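Side-chain contacts in AlbC (Streptomyces noursei, PDB 3OQV), which makes cyclo(L-phenylalanyl-L-leucyl), a precursor of the antibacterial albonoursin, from two aminoacyl-tRNAs without using ATP: residues R102-V107 with E112-R117; A183-F186 with G191-S194. One frame throughout, in Å; residues are numbered along the deposited sequence.

How the contacts relate
Contact 1 packs the end of helix 82-107 on strand 114-118, an outermost strand of the parallel sheet. Contact 2 joins parts of helix 169-193 that lie about two turns apart; this helix lies against the sheet. Their centres are 20 Å apart. R115 and R117, on the other side of the strand from F114 and V116, pack on F193 of contact 2: R117 NH2 lies 3.6 Å from F193 CD1, and R115 NH2 lies 3.9 Å from the same atom. Contact 2 is the one near the pocket. The side chain of L185 is about 4 Å from the bound dithiane diol, whereas that of V116 in contact 1 is about 12 Å from it.

Contact 1: residues R102-V107 with E112-R117; sequences RSLESV and ERFRVR
L104 meets the strand with both of its methyls. CD2 lies 4.1 Å from F114 CD2, and CD1 lies 4.0 Å from V116 CG2. The leucine thus touches two residues that stand two apart on the strand, and it runs past each of them in the opposite direction. Its CG sits beside the backbone N, opposite the carbonyl carbon (chi1 -67°), and this brings the branch closer to the strand than the CB direction alone would. V107, one turn further along the helix, adds one methyl. Its CG2 comes to 4.2 Å from F114 CE2. Both aliphatic groups approach the F114 ring obliquely, along its CD2-CE2 side.

The segments follow each other in a helix-to-strand connection of the Rossmann fold. The chain leaves helix 82-107, turns back by way of a short 3-10 segment that includes residues 112-113, and returns as strand 114-118. The short axes are therefore nearly antiparallel, at 172°, and 11.8 Å apart. Backbone bonds from R115 and R117 join this strand to strand 59-67. F114 also packs on L52 of helix 45-58. The side chains of R115 and R117 each form a salt bridge with D63 OD1.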
loop_
_atom_site.group_PDB
_atom_site.type_symbol
_atom_site.label_atom_id
_atom_site.label_comp_id
_atom_site.label_asym_id
_atom_site.label_seq_id
_atom_site.Cartn_x
_atom_site.Cartn_y
_atom_site.Cartn_z
ATOM N N ARG A 102 -7.264 -11.442 -13.034
ATOM C CA ARG A 102 -7.883 -11.019 -14.290
ATOM C C ARG A 102 -7.114 -9.874 -14.947
ATOM O O ARG A 102 -6.989 -9.814 -16.177
ATOM C CB ARG A 102 -9.344 -10.618 -14.079
ATOM C CG ARG A 102 -10.258 -11.775 -13.715
ATOM C CD ARG A 102 -11.728 -11.432 -13.977
ATOM N NE ARG A 102 -12.266 -10.446 -13.035
ATOM C CZ ARG A 102 -12.758 -10.736 -11.831
ATOM N NH1 ARG A 102 -12.769 -11.989 -11.393
ATOM N NH2 ARG A 102 -13.256 -9.774 -11.066
ATOM N N SER A 103 -6.603 -8.959 -14.132
ATOM C CA SER A 103 -5.878 -7.812 -14.664
ATOM C C SER A 103 -4.575 -8.251 -15.325
ATOM O O SER A 103 -4.246 -7.789 -16.418
ATOM C CB SER A 103 -5.623 -6.772 -13.570
ATOM O OG SER A 103 -6.849 -6.178 -13.182
ATOM N N LEU A 104 -3.883 -9.200 -14.700
ATOM C CA LEU A 104 -2.613 -9.702 -15.224
ATOM C C LEU A 104 -2.820 -10.496 -16.514
ATOM O O LEU A 104 -1.974 -10.480 -17.409
ATOM C CB LEU A 104 -1.913 -10.584 -14.188
ATOM C CG LEU A 104 -1.413 -9.905 -12.909
ATOM C CD1 LEU A 104 -1.061 -10.939 -11.863
ATOM C CD2 LEU A 104 -0.221 -9.004 -13.195
ATOM N N GLU A 105 -3.939 -11.211 -16.587
ATOM C CA GLU A 105 -4.341 -11.880 -17.818
ATOM C C GLU A 105 -4.553 -10.877 -18.946
ATOM O O GLU A 105 -4.189 -11.140 -20.092
ATOM C CB GLU A 105 -5.613 -12.703 -17.598
ATOM C CG GLU A 105 -5.349 -14.164 -17.260
ATOM C CD GLU A 105 -6.607 -15.016 -17.294
ATOM O OE1 GLU A 105 -6.522 -16.225 -16.984
ATOM O OE2 GLU A 105 -7.684 -14.476 -17.628
ATOM N N SER A 106 -5.130 -9.723 -18.620
ATOM C CA SER A 106 -5.488 -8.743 -19.643
ATOM C C SER A 106 -4.250 -8.059 -20.211
ATOM O O SER A 106 -4.305 -7.457 -21.284
ATOM C CB SER A 106 -6.438 -7.691 -19.078
ATOM O OG SER A 106 -7.703 -8.250 -18.796
ATOM N N VAL A 107 -3.141 -8.135 -19.479
ATOM C CA VAL A 107 -1.839 -7.773 -20.030
ATOM C C VAL A 107 -1.094 -8.995 -20.580
ATOM O O VAL A 107 -0.684 -9.007 -21.744
ATOM C CB VAL A 107 -0.962 -7.024 -18.990
ATOM C CG1 VAL A 107 -1.663 -5.757 -18.521
ATOM C CG2 VAL A 107 -0.635 -7.925 -17.808
ATOM N N GLU A 112 4.599 -12.269 -16.083
ATOM C CA GLU A 112 5.740 -12.552 -15.225
ATOM C C GLU A 112 6.691 -11.363 -15.156
ATOM O O GLU A 112 7.673 -11.396 -14.410
ATOM C CB GLU A 112 6.486 -13.807 -15.708
ATOM C CG GLU A 112 7.107 -13.680 -17.105
ATOM C CD GLU A 112 6.170 -14.139 -18.216
ATOM O OE1 GLU A 112 4.934 -14.075 -18.036
ATOM O OE2 GLU A 112 6.670 -14.535 -19.286
ATOM N N ARG A 113 6.390 -10.311 -15.917
ATOM C CA ARG A 113 7.109 -9.040 -15.799
ATOM C C ARG A 113 6.802 -8.340 -14.472
ATOM O O ARG A 113 7.493 -7.401 -14.072
ATOM C CB ARG A 113 6.774 -8.109 -16.972
ATOM N N PHE A 114 5.758 -8.801 -13.797
ATOM C CA PHE A 114 5.357 -8.219 -12.531
ATOM C C PHE A 114 5.608 -9.219 -11.418
ATOM O O PHE A 114 5.355 -10.406 -11.583
ATOM C CB PHE A 114 3.875 -7.833 -12.589
ATOM C CG PHE A 114 3.548 -6.897 -13.720
ATOM C CD1 PHE A 114 3.851 -5.542 -13.618
ATOM C CD2 PHE A 114 3.085 -7.390 -14.936
ATOM C CE1 PHE A 114 3.610 -4.677 -14.683
ATOM C CE2 PHE A 114 2.848 -6.535 -16.011
ATOM C CZ PHE A 114 3.124 -5.179 -15.886
ATOM N N ARG A 115 6.158 -8.756 -10.304
ATOM C CA ARG A 115 6.227 -9.592 -9.113
ATOM C C ARG A 115 5.124 -9.220 -8.146
ATOM O O ARG A 115 5.135 -8.138 -7.574
ATOM C CB ARG A 115 7.587 -9.480 -8.425
ATOM C CG ARG A 115 7.726 -10.394 -7.214
ATOM C CD ARG A 115 9.169 -10.461 -6.742
ATOM N NE ARG A 115 9.690 -9.138 -6.406
ATOM C CZ ARG A 115 10.984 -8.838 -6.315
ATOM N NH1 ARG A 115 11.903 -9.771 -6.528
ATOM N NH2 ARG A 115 11.363 -7.603 -6.010
ATOM N N VAL A 116 4.156 -10.116 -7.989
ATOM C CA VAL A 116 2.943 -9.808 -7.238
ATOM C C VAL A 116 2.913 -10.639 -5.974
ATOM O O VAL A 116 2.967 -11.866 -6.037
ATOM C CB VAL A 116 1.692 -10.125 -8.062
ATOM C CG1 VAL A 116 0.430 -9.801 -7.281
ATOM C CG2 VAL A 116 1.728 -9.389 -9.397
ATOM N N ARG A 117 2.905 -9.972 -4.826
ATOM C CA ARG A 117 2.906 -10.658 -3.540
ATOM C C ARG A 117 1.929 -9.976 -2.595
ATOM O O ARG A 117 1.661 -8.779 -2.733
ATOM C CB ARG A 117 4.313 -10.659 -2.935
ATOM C CG ARG A 117 5.335 -11.466 -3.742
ATOM C CD ARG A 117 6.704 -11.418 -3.087
ATOM N NE ARG A 117 7.362 -10.158 -3.385
ATOM C CZ ARG A 117 8.626 -9.885 -3.099
ATOM N NH1 ARG A 117 9.350 -10.750 -2.406
ATOM N NH2 ARG A 117 9.128 -8.693 -3.408
#

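Contact 2: residues A183-F186 with G191-S194; sequences APLF and GVFS
V192 presses its CG2 methyl against P184 from about two turns further along the helix. The methyl lies 3.4 Å from P184 O and 3.8 Å from P184 CB. It therefore touches both the carbonyl oxygen and the CB of the ring. With chi1 at 172°, the other methyl, CG1, points away from the backbone N and comes to lie 3.7 Å above the plane of the F193 ring, over its centre. It is 4.4 Å from L185 CD1, a looser approach. L185 turns its second methyl to the same ring: CD2 reaches F193 CZ at 4.2 Å, at the edge and near the ring plane.

Both segments belong to helix 169-193, which is kinked at P184 and L185, where the backbone N atoms lack bonds to the preceding turn. The proline N has no hydrogen to donate. The helix belongs to the Rossmann-fold domain that cyclodipeptide synthases share with aminoacyl-tRNA synthetases of the first class. Outside the pair, Y128, V131 and T135 of helix 126-141 touch P184. V65 of strand 59-67 and L122 of helix 119-122 touch both L185 and F193. The L185 side chain is about 6 Å from that of L200, which is essential for specificity.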
loop_
_atom_site.group_PDB
_atom_site.type_symbol
_atom_site.label_atom_id
_atom_site.label_comp_id
_atom_site.label_asym_id
_atom_site.label_seq_id
_atom_site.Cartn_x
_atom_site.Cartn_y
_atom_site.Cartn_z
ATOM N N ALA A 183 4.800 0.722 6.353
ATOM C CA ALA A 183 5.797 1.788 6.415
ATOM C C ALA A 183 7.140 1.449 5.753
ATOM O O ALA A 183 7.740 2.319 5.121
ATOM C CB ALA A 183 6.013 2.235 7.865
ATOM N N PRO A 184 7.637 0.208 5.927
ATOM C CA PRO A 184 8.848 -0.182 5.194
ATOM C C PRO A 184 8.745 0.102 3.697
ATOM O O PRO A 184 9.734 0.508 3.067
ATOM C CB PRO A 184 8.935 -1.690 5.456
ATOM C CG PRO A 184 8.375 -1.819 6.873
ATOM C CD PRO A 184 7.217 -0.831 6.892
ATOM N N LEU A 185 7.553 -0.074 3.141
ATOM C CA LEU A 185 7.342 0.139 1.710
ATOM C C LEU A 185 7.304 1.624 1.339
ATOM O O LEU A 185 7.875 2.026 0.324
ATOM C CB LEU A 185 6.071 -0.570 1.228
ATOM C CG LEU A 185 6.231 -2.087 1.034
ATOM C CD1 LEU A 185 6.430 -2.779 2.378
ATOM C CD2 LEU A 185 5.029 -2.686 0.321
ATOM N N PHE A 186 6.704 2.451 2.193
ATOM C CA PHE A 186 6.663 3.873 1.886
ATOM C C PHE A 186 7.877 4.687 2.349
ATOM O O PHE A 186 8.146 5.753 1.808
ATOM C CB PHE A 186 5.292 4.533 2.189
ATOM C CG PHE A 186 4.898 4.551 3.652
ATOM C CD1 PHE A 186 5.457 5.473 4.520
ATOM C CD2 PHE A 186 3.802 3.811 4.088
ATOM C CE1 PHE A 186 5.039 5.553 5.842
ATOM C CE2 PHE A 186 3.356 3.904 5.411
ATOM C CZ PHE A 186 3.951 4.799 6.274
ATOM N N GLY A 191 15.352 -0.574 -0.054
ATOM C CA GLY A 191 15.847 -1.624 0.826
ATOM C C GLY A 191 14.938 -2.843 0.872
ATOM O O GLY A 191 15.409 -3.975 0.961
ATOM N N VAL A 192 13.633 -2.613 0.826
ATOM C CA VAL A 192 12.666 -3.714 0.815
ATOM C C VAL A 192 12.789 -4.605 -0.435
ATOM O O VAL A 192 12.645 -5.840 -0.352
ATOM C CB VAL A 192 11.220 -3.184 0.958
ATOM C CG1 VAL A 192 10.206 -4.307 0.745
ATOM C CG2 VAL A 192 11.011 -2.575 2.365
ATOM N N PHE A 193 12.985 -3.982 -1.594
ATOM C CA PHE A 193 12.943 -4.703 -2.866
ATOM C C PHE A 193 14.339 -4.855 -3.468
ATOM O O PHE A 193 14.476 -5.304 -4.607
ATOM C CB PHE A 193 12.001 -4.009 -3.867
ATOM C CG PHE A 193 10.579 -3.963 -3.409
ATOM C CD1 PHE A 193 9.796 -5.115 -3.431
ATOM C CD2 PHE A 193 10.058 -2.808 -2.841
ATOM C CE1 PHE A 193 8.487 -5.103 -2.957
ATOM C CE2 PHE A 193 8.749 -2.781 -2.361
ATOM C CZ PHE A 193 7.964 -3.930 -2.415
ATOM N N SER A 194 15.350 -4.388 -2.739
ATOM C CA SER A 194 16.756 -4.456 -3.177
ATOM C C SER A 194 16.994 -3.843 -4.560
ATOM O O SER A 194 17.551 -4.490 -5.462
ATOM C CB SER A 194 17.279 -5.908 -3.164
ATOM O OG SER A 194 16.707 -6.679 -2.123
#